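Local coordinates for protein glycosyl hydrolase, family 38 (Enterococcus faecalis, PDB 5KBP) that probably hydrolyses terminal alpha-linked mannose residues of carbohydrates, as a metal-binding glycoside hydrolase, at residues V728-E733 and G744-T749; V676-G681 and F776-S781; Q716-V721 and Q794-A799; G543-A548 and L659-T664. All coordinates share one frame; numbering follows the deposited sequence.

Overall arrangement
Contacts 1, 2 and 4 join the two large antiparallel sheets of a beta sandwich, the galactose mutarotase-like C-terminal part of the enzyme. Neighbouring strands 727-732, 772-783 and 659-667 of one sheet face strands 745-753, 672-679 and 545-549 of the other, so the three form one continuous interior. The centres of contacts 1 and 2 lie about 4 Å apart and those of 2 and 4 about 7 Å. Contact 3, its centre about 10 Å from that of contact 1, covers the outer side of the first sheet with helix 789-799. Along the chain, contact 4 closes first; contacts 2 and 3 then interlock, with contact 1 nested inside both, so residues distant in sequence build one compact unit.

Contact 1 of 4, residues V728-E733 and G744-T749; sequences VTIFNE and GTIAVT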
loop_
_atom_site.group_PDB
_atom_site.type_symbol
_atom_site.label_atom_id
_atom_site.label_comp_id
_atom_site.label_asym_id
_atom_site.label_seq_id
_atom_site.Cartn_x
_atom_site.Cartn_y
_atom_site.Cartn_z
ATOM N N VAL A 728 -6.363 -40.989 -2.398
ATOM C CA VAL A 728 -5.846 -39.902 -3.221
ATOM C C VAL A 728 -5.734 -38.656 -2.355
ATOM O O VAL A 728 -6.686 -38.298 -1.652
ATOM C CB VAL A 728 -6.743 -39.626 -4.442
ATOM C CG1 VAL A 728 -6.181 -38.479 -5.267
ATOM C CG2 VAL A 728 -6.887 -40.874 -5.292
ATOM N N THR A 729 -4.577 -37.998 -2.406
ATOM C CA THR A 729 -4.350 -36.740 -1.710
ATOM C C THR A 729 -4.058 -35.651 -2.733
ATOM O O THR A 729 -3.234 -35.846 -3.633
ATOM C CB THR A 729 -3.189 -36.849 -0.713
ATOM O OG1 THR A 729 -3.495 -37.831 0.283
ATOM C CG2 THR A 729 -2.946 -35.509 -0.031
ATOM N N ILE A 730 -4.737 -34.515 -2.595
ATOM C CA ILE A 730 -4.556 -33.363 -3.472
ATOM C C ILE A 730 -4.085 -32.200 -2.613
ATOM O O ILE A 730 -4.823 -31.736 -1.734
ATOM C CB ILE A 730 -5.851 -33.000 -4.214
ATOM C CG1 ILE A 730 -6.381 -34.202 -5.001
ATOM C CG2 ILE A 730 -5.622 -31.813 -5.136
ATOM C CD1 ILE A 730 -5.441 -34.686 -6.075
ATOM N N PHE A 731 -2.866 -31.730 -2.860
ATOM C CA PHE A 731 -2.322 -30.593 -2.137
ATOM C C PHE A 731 -2.266 -29.369 -3.043
ATOM O O PHE A 731 -2.346 -29.474 -4.270
ATOM C CB PHE A 731 -0.933 -30.904 -1.560
ATOM C CG PHE A 731 0.064 -31.397 -2.572
ATOM C CD1 PHE A 731 0.182 -32.750 -2.846
ATOM C CD2 PHE A 731 0.906 -30.511 -3.223
ATOM C CE1 PHE A 731 1.107 -33.208 -3.766
ATOM C CE2 PHE A 731 1.834 -30.963 -4.145
ATOM C CZ PHE A 731 1.936 -32.314 -4.415
ATOM N N ASN A 732 -2.131 -28.200 -2.418
ATOM C CA ASN A 732 -2.259 -26.936 -3.130
ATOM C C ASN A 732 -1.484 -25.855 -2.386
ATOM O O ASN A 732 -1.002 -26.062 -1.271
ATOM C CB ASN A 732 -3.731 -26.534 -3.275
ATOM C CG ASN A 732 -4.353 -26.122 -1.952
ATOM O OD1 ASN A 732 -4.360 -24.943 -1.599
ATOM N ND2 ASN A 732 -4.875 -27.095 -1.212
ATOM N N GLU A 733 -1.382 -24.690 -3.026
ATOM C CA GLU A 733 -0.774 -23.497 -2.433
ATOM C C GLU A 733 -1.748 -22.339 -2.621
ATOM O O GLU A 733 -1.776 -21.710 -3.683
ATOM C CB GLU A 733 0.578 -23.185 -3.065
ATOM C CG GLU A 733 1.621 -24.274 -2.905
ATOM C CD GLU A 733 2.966 -23.868 -3.468
ATOM O OE1 GLU A 733 3.150 -22.666 -3.750
ATOM O OE2 GLU A 733 3.838 -24.747 -3.630
ATOM N N GLY A 744 -17.341 -39.040 -5.477
ATOM C CA GLY A 744 -15.993 -39.060 -4.950
ATOM C C GLY A 744 -15.018 -38.133 -5.637
ATOM O O GLY A 744 -13.824 -38.169 -5.316
ATOM N N THR A 745 -15.479 -37.302 -6.566
ATOM C CA THR A 745 -14.586 -36.395 -7.276
ATOM C C THR A 745 -14.170 -35.245 -6.371
ATOM O O THR A 745 -15.020 -34.537 -5.822
ATOM C CB THR A 745 -15.265 -35.859 -8.532
ATOM O OG1 THR A 745 -15.502 -36.939 -9.445
ATOM C CG2 THR A 745 -14.390 -34.808 -9.203
ATOM N N ILE A 746 -12.863 -35.063 -6.211
ATOM C CA ILE A 746 -12.333 -33.900 -5.509
ATOM C C ILE A 746 -12.232 -32.751 -6.503
ATOM O O ILE A 746 -11.524 -32.851 -7.510
ATOM C CB ILE A 746 -10.967 -34.202 -4.877
ATOM C CG1 ILE A 746 -11.064 -35.413 -3.947
ATOM C CG2 ILE A 746 -10.461 -32.990 -4.118
ATOM C CD1 ILE A 746 -9.746 -35.790 -3.313
ATOM N N ALA A 747 -12.942 -31.664 -6.227
ATOM C CA ALA A 747 -12.938 -30.479 -7.076
ATOM C C ALA A 747 -12.299 -29.338 -6.297
ATOM O O ALA A 747 -12.859 -28.872 -5.298
ATOM C CB ALA A 747 -14.353 -30.120 -7.523
ATOM N N VAL A 748 -11.129 -28.894 -6.747
ATOM C CA VAL A 748 -10.423 -27.774 -6.137
ATOM C C VAL A 748 -10.711 -26.525 -6.954
ATOM O O VAL A 748 -10.483 -26.502 -8.171
ATOM C CB VAL A 748 -8.910 -28.042 -6.052
ATOM C CG1 VAL A 748 -8.184 -26.806 -5.540
ATOM C CG2 VAL A 748 -8.629 -29.241 -5.157
ATOM N N THR A 749 -11.215 -25.487 -6.291
ATOM C CA THR A 749 -11.529 -24.233 -6.964
ATOM C C THR A 749 -10.248 -23.447 -7.204
ATOM O O THR A 749 -9.501 -23.159 -6.261
ATOM C CB THR A 749 -12.511 -23.409 -6.136
ATOM O OG1 THR A 749 -13.720 -24.152 -5.951
ATOM C CG2 THR A 749 -12.825 -22.096 -6.840
#
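In the interior of the beta sandwich, Ile730 on strand 727-732 of one sheet meets Ile746 and Val748 on strand 745-753 of the other. The short strands 728-732 and 745-749 run parallel, at 1°, with axes 9.4 Å apart. That spacing belongs to facing sheets rather than to neighbours within one sheet, and side chains alone fill it. Ile730 carries the contact with two branches. Its CG1 lies 4.1 Å from CD1 of Ile746, the two side chains lying alongside one another, heading opposite ways. Its CG2, anti to the backbone N, turns to the other partner and comes within 4.0 Å of CG2 of Val748. Ile730 thus straddles two residues that point inward from successive same-side positions of the opposite strand. At the end of its extended chain (chi2 179°), CD1 of Ile746 also reaches toward the main chain of strand 727-732, ending 4.3 Å from O of Val728. Ile730 also touches Leu780 on the neighbouring strand and Phe678 across the gap, while Ile746 reaches Val719 and Val721 of the facing sheet. Such interleaving of branched aliphatic residues is typical of the core between face-to-face sheets in a mutarotase-like beta sandwich.

Contact 2 of 4, residues V676-G681 and F776-S781; sequences VLFPTG and FKYGLS
Strands 676-679 and 776-781, which bring Val676 and Phe678 up to Tyr778 and Leu780, run nearly parallel (5°) with their axes 10.4 Å apart. They belong to different sheets, each backbone being hydrogen-bonded to neighbours of its own: Phe678 with Ile746 on one side of the sandwich, Tyr778 with Phe661 on the other. Across the gap Phe678 stands opposite Leu780, their CA atoms 9.0 Å apart, and Val676 opposite Tyr778.

The ring of Phe678 spans two partners. Its tip, CZ, meets CE2 of Tyr778 at 3.8 Å, and each of these atoms lies near the plane of the other ring, so the aromatics touch rim to rim without overlapping faces. Around the same ring, CD1 of Phe678 is 4.0 Å from CD1 of Leu780, which approaches obliquely. Val676 supplies both methyls to the outer part of the tyrosine: CG1 lies 4.1 Å from CE2 of Tyr778, while CG2 packs 4.0 Å from its OH.

The tyrosine CG sits between its own backbone N and carbonyl carbon (chi1 55°), a setting that slants the ring across the gap and toward strand 659-667. The buried hydroxyl at its end is satisfied by a hydrogen bond to OG1 of Thr663, on that adjoining strand, which fixes where the phenol ends. Leu560 touches both Val676 and Tyr778. A mixed aromatic and aliphatic layer of this kind, with a buried tyrosine hydroxyl tied to a neighbouring strand, is characteristic of a beta-sandwich interior.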
loop_
_atom_site.group_PDB
_atom_site.type_symbol
_atom_site.label_atom_id
_atom_site.label_comp_id
_atom_site.label_asym_id
_atom_site.label_seq_id
_atom_site.Cartn_x
_atom_site.Cartn_y
_atom_site.Cartn_z
ATOM N N VAL A 676 -10.597 -27.465 -10.920
ATOM C CA VAL A 676 -9.927 -28.642 -11.456
ATOM C C VAL A 676 -10.471 -29.865 -10.730
ATOM O O VAL A 676 -10.677 -29.835 -9.511
ATOM C CB VAL A 676 -8.391 -28.540 -11.320
ATOM C CG1 VAL A 676 -7.983 -28.307 -9.871
ATOM C CG2 VAL A 676 -7.716 -29.782 -11.886
ATOM N N LEU A 677 -10.726 -30.932 -11.482
ATOM C CA LEU A 677 -11.422 -32.105 -10.973
ATOM C C LEU A 677 -10.467 -33.284 -10.844
ATOM O O LEU A 677 -9.573 -33.468 -11.678
ATOM C CB LEU A 677 -12.594 -32.481 -11.886
ATOM C CG LEU A 677 -13.969 -31.866 -11.600
ATOM C CD1 LEU A 677 -13.891 -30.356 -11.418
ATOM C CD2 LEU A 677 -14.947 -32.219 -12.712
ATOM N N PHE A 678 -10.666 -34.082 -9.796
ATOM C CA PHE A 678 -9.874 -35.288 -9.560
ATOM C C PHE A 678 -10.801 -36.413 -9.128
ATOM O O PHE A 678 -11.026 -36.628 -7.929
ATOM C CB PHE A 678 -8.790 -35.051 -8.508
ATOM C CG PHE A 678 -7.725 -34.089 -8.936
ATOM C CD1 PHE A 678 -6.678 -34.509 -9.742
ATOM C CD2 PHE A 678 -7.760 -32.768 -8.526
ATOM C CE1 PHE A 678 -5.692 -33.628 -10.137
ATOM C CE2 PHE A 678 -6.775 -31.881 -8.916
ATOM C CZ PHE A 678 -5.741 -32.312 -9.724
ATOM N N PRO A 679 -11.367 -37.153 -10.081
ATOM C CA PRO A 679 -12.218 -38.298 -9.723
ATOM C C PRO A 679 -11.412 -39.382 -9.024
ATOM O O PRO A 679 -10.501 -39.978 -9.606
ATOM C CB PRO A 679 -12.759 -38.772 -11.078
ATOM C CG PRO A 679 -12.623 -37.592 -11.981
ATOM C CD PRO A 679 -11.377 -36.891 -11.529
ATOM N N THR A 680 -11.756 -39.638 -7.761
ATOM C CA THR A 680 -11.067 -40.663 -6.986
ATOM C C THR A 680 -11.569 -42.067 -7.293
ATOM O O THR A 680 -10.825 -43.034 -7.095
ATOM C CB THR A 680 -11.215 -40.387 -5.487
ATOM O OG1 THR A 680 -12.598 -40.467 -5.117
ATOM C CG2 THR A 680 -10.682 -39.003 -5.143
ATOM N N GLY A 681 -12.806 -42.201 -7.765
ATOM C CA GLY A 681 -13.353 -43.499 -8.098
ATOM C C GLY A 681 -13.940 -44.267 -6.937
ATOM O O GLY A 681 -14.303 -45.436 -7.112
ATOM N N PHE A 776 -1.539 -21.215 -10.683
ATOM C CA PHE A 776 -2.033 -22.040 -9.588
ATOM C C PHE A 776 -1.123 -23.250 -9.429
ATOM O O PHE A 776 -0.934 -24.018 -10.378
ATOM C CB PHE A 776 -3.474 -22.478 -9.842
ATOM C CG PHE A 776 -4.374 -21.363 -10.290
ATOM C CD1 PHE A 776 -4.860 -20.441 -9.381
ATOM C CD2 PHE A 776 -4.730 -21.234 -11.623
ATOM C CE1 PHE A 776 -5.685 -19.408 -9.791
ATOM C CE2 PHE A 776 -5.556 -20.207 -12.040
ATOM C CZ PHE A 776 -6.034 -19.293 -11.122
ATOM N N LYS A 777 -0.564 -23.416 -8.232
ATOM C CA LYS A 777 0.335 -24.520 -7.921
ATOM C C LYS A 777 -0.399 -25.529 -7.048
ATOM O O LYS A 777 -0.901 -25.179 -5.975
ATOM C CB LYS A 777 1.598 -24.019 -7.221
ATOM C CG LYS A 777 2.474 -23.127 -8.085
ATOM C CD LYS A 777 3.740 -22.719 -7.350
ATOM C CE LYS A 777 4.620 -21.835 -8.217
ATOM N NZ LYS A 777 5.865 -21.424 -7.512
ATOM N N TYR A 778 -0.453 -26.775 -7.509
ATOM C CA TYR A 778 -1.123 -27.850 -6.790
ATOM C C TYR A 778 -0.502 -29.169 -7.238
ATOM O O TYR A 778 0.332 -29.205 -8.146
ATOM C CB TYR A 778 -2.639 -27.806 -7.019
ATOM C CG TYR A 778 -3.069 -27.817 -8.472
ATOM C CD1 TYR A 778 -2.949 -26.680 -9.264
ATOM C CD2 TYR A 778 -3.617 -28.956 -9.045
ATOM C CE1 TYR A 778 -3.345 -26.685 -10.588
ATOM C CE2 TYR A 778 -4.018 -28.969 -10.370
ATOM C CZ TYR A 778 -3.880 -27.831 -11.136
ATOM O OH TYR A 778 -4.277 -27.835 -12.454
ATOM N N GLY A 779 -0.906 -30.258 -6.587
ATOM C CA GLY A 779 -0.305 -31.542 -6.897
ATOM C C GLY A 779 -1.138 -32.709 -6.415
ATOM O O GLY A 779 -2.141 -32.549 -5.718
ATOM N N LEU A 780 -0.684 -33.901 -6.798
ATOM C CA LEU A 780 -1.384 -35.149 -6.530
ATOM C C LEU A 780 -0.429 -36.134 -5.873
ATOM O O LEU A 780 0.763 -36.165 -6.193
ATOM C CB LEU A 780 -1.956 -35.739 -7.832
ATOM C CG LEU A 780 -2.714 -37.070 -7.852
ATOM C CD1 LEU A 780 -3.742 -37.057 -8.974
ATOM C CD2 LEU A 780 -1.761 -38.246 -8.034
ATOM N N SER A 781 -0.961 -36.942 -4.958
ATOM C CA SER A 781 -0.169 -37.959 -4.280
ATOM C C SER A 781 -1.062 -39.147 -3.959
ATOM O O SER A 781 -2.127 -38.979 -3.357
ATOM C CB SER A 781 0.465 -37.406 -2.999
ATOM O OG SER A 781 1.261 -38.390 -2.363
#

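Contact 3 of 4, residues Q716-V721 and Q794-A799; sequences QAFVNV and QQAYSA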
loop_
_atom_site.group_PDB
_atom_site.type_symbol
_atom_site.label_atom_id
_atom_site.label_comp_id
_atom_site.label_asym_id
_atom_site.label_seq_id
_atom_site.Cartn_x
_atom_site.Cartn_y
_atom_site.Cartn_z
ATOM N N GLN A 716 -6.637 -26.212 4.041
ATOM C CA GLN A 716 -5.354 -25.538 4.171
ATOM C C GLN A 716 -4.387 -26.043 3.109
ATOM O O GLN A 716 -4.292 -25.464 2.021
ATOM C CB GLN A 716 -4.773 -25.748 5.571
ATOM C CG GLN A 716 -5.305 -24.783 6.621
ATOM C CD GLN A 716 -4.558 -23.462 6.633
ATOM O OE1 GLN A 716 -3.328 -23.432 6.651
ATOM N NE2 GLN A 716 -5.302 -22.361 6.620
ATOM N N ALA A 717 -3.681 -27.131 3.407
ATOM C CA ALA A 717 -2.631 -27.625 2.528
ATOM C C ALA A 717 -3.070 -28.771 1.627
ATOM O O ALA A 717 -2.473 -28.958 0.563
ATOM C CB ALA A 717 -1.417 -28.073 3.351
ATOM N N PHE A 718 -4.091 -29.537 2.008
ATOM C CA PHE A 718 -4.451 -30.717 1.231
ATOM C C PHE A 718 -5.880 -31.142 1.546
ATOM O O PHE A 718 -6.517 -30.640 2.473
ATOM C CB PHE A 718 -3.479 -31.872 1.501
ATOM C CG PHE A 718 -3.374 -32.250 2.952
ATOM C CD1 PHE A 718 -4.293 -33.115 3.525
ATOM C CD2 PHE A 718 -2.354 -31.746 3.743
ATOM C CE1 PHE A 718 -4.202 -33.463 4.859
ATOM C CE2 PHE A 718 -2.256 -32.093 5.078
ATOM C CZ PHE A 718 -3.183 -32.953 5.635
ATOM N N VAL A 719 -6.365 -32.091 0.747
ATOM C CA VAL A 719 -7.631 -32.782 0.970
ATOM C C VAL A 719 -7.456 -34.219 0.489
ATOM O O VAL A 719 -6.784 -34.466 -0.518
ATOM C CB VAL A 719 -8.802 -32.080 0.250
ATOM C CG1 VAL A 719 -8.503 -31.915 -1.231
ATOM C CG2 VAL A 719 -10.094 -32.853 0.450
ATOM N N ASN A 720 -8.044 -35.168 1.217
ATOM C CA ASN A 720 -7.811 -36.584 0.967
ATOM C C ASN A 720 -9.123 -37.353 0.917
ATOM O O ASN A 720 -10.070 -37.036 1.642
ATOM C CB ASN A 720 -6.898 -37.184 2.044
ATOM C CG ASN A 720 -6.726 -38.683 1.900
ATOM O OD1 ASN A 720 -7.478 -39.464 2.482
ATOM N ND2 ASN A 720 -5.735 -39.094 1.118
ATOM N N VAL A 721 -9.164 -38.366 0.053
ATOM C CA VAL A 721 -10.268 -39.313 -0.037
ATOM C C VAL A 721 -9.668 -40.709 -0.115
ATOM O O VAL A 721 -8.816 -40.972 -0.970
ATOM C CB VAL A 721 -11.166 -39.040 -1.260
ATOM C CG1 VAL A 721 -12.074 -40.229 -1.531
ATOM C CG2 VAL A 721 -11.987 -37.776 -1.048
ATOM N N GLN A 794 2.674 -35.123 5.125
ATOM C CA GLN A 794 3.953 -34.493 5.436
ATOM C C GLN A 794 4.615 -33.949 4.176
ATOM O O GLN A 794 5.107 -32.814 4.160
ATOM C CB GLN A 794 4.870 -35.493 6.141
ATOM C CG GLN A 794 4.412 -35.888 7.538
ATOM C CD GLN A 794 5.367 -36.853 8.215
ATOM O OE1 GLN A 794 5.756 -37.868 7.636
ATOM N NE2 GLN A 794 5.756 -36.535 9.443
ATOM N N GLN A 795 4.640 -34.749 3.107
ATOM C CA GLN A 795 5.205 -34.278 1.847
ATOM C C GLN A 795 4.361 -33.165 1.238
ATOM O O GLN A 795 4.885 -32.332 0.489
ATOM C CB GLN A 795 5.344 -35.443 0.865
ATOM C CG GLN A 795 6.359 -36.495 1.288
ATOM N N ALA A 796 3.062 -33.133 1.542
ATOM C CA ALA A 796 2.235 -32.010 1.113
ATOM C C ALA A 796 2.637 -30.732 1.835
ATOM O O ALA A 796 2.695 -29.658 1.225
ATOM C CB ALA A 796 0.757 -32.323 1.348
ATOM N N TYR A 797 2.916 -30.827 3.139
ATOM C CA TYR A 797 3.496 -29.695 3.854
ATOM C C TYR A 797 4.868 -29.346 3.295
ATOM O O TYR A 797 5.225 -28.167 3.185
ATOM C CB TYR A 797 3.608 -30.010 5.346
ATOM C CG TYR A 797 2.293 -30.235 6.054
ATOM C CD1 TYR A 797 1.187 -29.441 5.784
ATOM C CD2 TYR A 797 2.162 -31.240 7.002
ATOM C CE1 TYR A 797 -0.015 -29.647 6.438
ATOM C CE2 TYR A 797 0.966 -31.454 7.659
ATOM C CZ TYR A 797 -0.120 -30.655 7.374
ATOM O OH TYR A 797 -1.312 -30.865 8.027
ATOM N N SER A 798 5.653 -30.367 2.937
ATOM C CA SER A 798 7.021 -30.139 2.486
ATOM C C SER A 798 7.067 -29.469 1.119
ATOM O O SER A 798 8.041 -28.776 0.805
ATOM C CB SER A 798 7.782 -31.464 2.455
ATOM O OG SER A 798 9.140 -31.262 2.117
ATOM N N ALA A 799 6.031 -29.659 0.297
ATOM C CA ALA A 799 6.030 -29.063 -1.036
ATOM C C ALA A 799 5.888 -27.547 -0.980
ATOM O O ALA A 799 6.338 -26.850 -1.898
ATOM C CB ALA A 799 4.911 -29.672 -1.881
#
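Through Ala796 and Tyr797, helix 789-799 packs against Phe718, the first residue of strand 718-722, and Ala717 just before it, forming an alpha-on-beta layer on the sheet face that looks away from the sandwich interior. Gln794 begins the segment facing away from the strand, its NE2 bonded to O of Ile829. Gln795 follows, its carbonyl O taking a bond from NE2 of Gln658.

Ala796 turns its methyl to the sheet, where CB lies 4.0 Å from CD2 of Phe718 and also rests on Phe731 of the next strand. Its small size lets the helix lie close over the aromatic ring.

Tyr797 makes the wider contact. With CG anti to its carbonyl carbon (chi1 -63°), the ring swings along the helix side until its far end reaches the strand. CE1 of Tyr797 packs 3.7 Å from CB of Ala717, while the two rings meet obliquely, centroids 5.4 Å apart and planes at 59°. Phe718 is also stacked on Tyr793, one turn earlier in the helix.

Asp690 ties both partners together, its OD1 to OH of Tyr797 and its OD2 to N of Ala717. The tyrosine oxygen thus held sits at the edge of the phenylalanine ring, near its plane, with OH of Tyr797 3.3 Å from CE2 of Phe718.

Contact 4 of 4, residues G543-A548 and L659-T664; sequences GSLTIA and LFFETT
Leu545 reaches both Leu659 and Phe661 across the sandwich, and Ile547 reaches Leu659. Strands 545-548 and 659-664 run nearly antiparallel, at 164°, and their axes stand 12.1 Å apart, so long side chains must span the gap.

The chief bump is CD1 of Leu545. It enters the notch between the side chains of Leu659 and Phe661, 3.8 Å from CD2 of the former and 3.5 Å from CE1 of the latter. Leucine and phenylalanine extend toward each other from their two strands, and the methyl meets the ring obliquely at its CE1 and CZ corner. A face of that ring also lies beside its own strand, where O of Leu659 is 3.6 Å above the plane, toward the rim.

The second bump points the other way. CD2 of Leu659, carried inward because its CG is anti to the backbone N (chi1 -160°), pushes between the two residues of the opposite strand. It touches CD1 of Leu545 and, 4.0 Å away, CD1 of Ile547, which it meets tip to tip. Each strand therefore offers a cleft that receives a methyl from its partner.

The walls of these clefts extend into neighbouring strands: Leu545 and Ile547 lie on Leu560 and Leu559, Leu659 on Val650 and Met652, and Phe661 meets the Tyr778 ring. Every atom that touches across the contact is carbon, so cohesion here rests on dispersion and the exclusion of water, and the contact contributes close fit of shape rather than directional bonds to the packing of the two sheets.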
loop_
_atom_site.group_PDB
_atom_site.type_symbol
_atom_site.label_atom_id
_atom_site.label_comp_id
_atom_site.label_asym_id
_atom_site.label_seq_id
_atom_site.Cartn_x
_atom_site.Cartn_y
_atom_site.Cartn_z
ATOM N N GLY A 543 -6.405 -34.496 -22.547
ATOM C CA GLY A 543 -5.716 -33.647 -21.604
ATOM C C GLY A 543 -5.806 -34.131 -20.177
ATOM O O GLY A 543 -5.063 -33.636 -19.319
ATOM N N SER A 544 -6.694 -35.081 -19.902
ATOM C CA SER A 544 -6.822 -35.681 -18.587
ATOM C C SER A 544 -5.700 -36.692 -18.356
ATOM O O SER A 544 -4.993 -37.104 -19.279
ATOM C CB SER A 544 -8.188 -36.349 -18.435
ATOM O OG SER A 544 -8.416 -37.285 -19.475
ATOM N N LEU A 545 -5.547 -37.096 -17.100
ATOM C CA LEU A 545 -4.482 -37.998 -16.691
ATOM C C LEU A 545 -5.055 -39.356 -16.306
ATOM O O LEU A 545 -6.105 -39.439 -15.663
ATOM C CB LEU A 545 -3.696 -37.421 -15.512
ATOM C CG LEU A 545 -3.144 -36.004 -15.671
ATOM C CD1 LEU A 545 -2.297 -35.635 -14.468
ATOM C CD2 LEU A 545 -2.345 -35.875 -16.957
ATOM N N THR A 546 -4.354 -40.414 -16.706
ATOM C CA THR A 546 -4.642 -41.776 -16.269
ATOM C C THR A 546 -3.410 -42.291 -15.536
ATOM O O THR A 546 -2.379 -42.563 -16.161
ATOM C CB THR A 546 -5.001 -42.678 -17.450
ATOM O OG1 THR A 546 -6.234 -42.236 -18.031
ATOM C CG2 THR A 546 -5.152 -44.123 -16.989
ATOM N N ILE A 547 -3.516 -42.416 -14.216
ATOM C CA ILE A 547 -2.388 -42.765 -13.361
ATOM C C ILE A 547 -2.564 -44.193 -12.868
ATOM O O ILE A 547 -3.686 -44.631 -12.587
ATOM C CB ILE A 547 -2.256 -41.791 -12.173
ATOM C CG1 ILE A 547 -2.543 -40.355 -12.619
ATOM C CG2 ILE A 547 -0.867 -41.883 -11.560
ATOM C CD1 ILE A 547 -1.563 -39.812 -13.626
ATOM N N ALA A 548 -1.453 -44.916 -12.761
ATOM C CA ALA A 548 -1.436 -46.272 -12.227
ATOM C C ALA A 548 -0.482 -46.314 -11.042
ATOM O O ALA A 548 0.710 -46.024 -11.192
ATOM C CB ALA A 548 -1.020 -47.284 -13.296
ATOM N N LEU A 659 3.071 -35.859 -7.935
ATOM C CA LEU A 659 2.868 -35.350 -9.286
ATOM C C LEU A 659 2.478 -33.881 -9.172
ATOM O O LEU A 659 1.395 -33.558 -8.675
ATOM C CB LEU A 659 1.796 -36.157 -10.014
ATOM C CG LEU A 659 1.780 -36.083 -11.542
ATOM C CD1 LEU A 659 3.004 -36.777 -12.123
ATOM C CD2 LEU A 659 0.496 -36.686 -12.092
ATOM N N PHE A 660 3.361 -32.994 -9.623
ATOM C CA PHE A 660 3.173 -31.560 -9.451
ATOM C C PHE A 660 2.477 -30.949 -10.660
ATOM O O PHE A 660 2.727 -31.342 -11.803
ATOM C CB PHE A 660 4.518 -30.870 -9.220
ATOM C CG PHE A 660 5.165 -31.226 -7.912
ATOM C CD1 PHE A 660 5.970 -32.349 -7.803
ATOM C CD2 PHE A 660 4.970 -30.437 -6.791
ATOM C CE1 PHE A 660 6.567 -32.677 -6.599
ATOM C CE2 PHE A 660 5.563 -30.759 -5.586
ATOM C CZ PHE A 660 6.362 -31.881 -5.490
ATOM N N PHE A 661 1.604 -29.979 -10.397
ATOM C CA PHE A 661 0.876 -29.266 -11.435
ATOM C C PHE A 661 1.100 -27.767 -11.293
ATOM O O PHE A 661 1.255 -27.247 -10.184
ATOM C CB PHE A 661 -0.626 -29.565 -11.374
ATOM C CG PHE A 661 -0.950 -31.028 -11.342
ATOM C CD1 PHE A 661 -0.657 -31.838 -12.425
ATOM C CD2 PHE A 661 -1.557 -31.593 -10.232
ATOM C CE1 PHE A 661 -0.956 -33.187 -12.399
ATOM C CE2 PHE A 661 -1.859 -32.941 -10.201
ATOM C CZ PHE A 661 -1.559 -33.739 -11.286
ATOM N N GLU A 662 1.108 -27.075 -12.431
ATOM C CA GLU A 662 1.253 -25.620 -12.463
ATOM C C GLU A 662 0.387 -25.104 -13.609
ATOM O O GLU A 662 0.799 -25.147 -14.772
ATOM C CB GLU A 662 2.710 -25.208 -12.634
ATOM C CG GLU A 662 3.088 -23.952 -11.865
ATOM C CD GLU A 662 4.543 -23.567 -12.043
ATOM O OE1 GLU A 662 4.839 -22.756 -12.945
ATOM O OE2 GLU A 662 5.392 -24.080 -11.285
ATOM N N THR A 663 -0.807 -24.625 -13.278
ATOM C CA THR A 663 -1.763 -24.143 -14.266
ATOM C C THR A 663 -1.697 -22.623 -14.345
ATOM O O THR A 663 -1.760 -21.942 -13.317
ATOM C CB THR A 663 -3.183 -24.593 -13.915
ATOM O OG1 THR A 663 -3.247 -26.025 -13.904
ATOM C CG2 THR A 663 -4.180 -24.050 -14.925
ATOM N N THR A 664 -1.569 -22.099 -15.561
ATOM C CA THR A 664 -1.500 -20.664 -15.800
ATOM C C THR A 664 -2.592 -20.247 -16.774
ATOM O O THR A 664 -2.821 -20.912 -17.789
ATOM C CB THR A 664 -0.133 -20.250 -16.358
ATOM O OG1 THR A 664 0.121 -20.955 -17.580
ATOM C CG2 THR A 664 0.968 -20.563 -15.360
#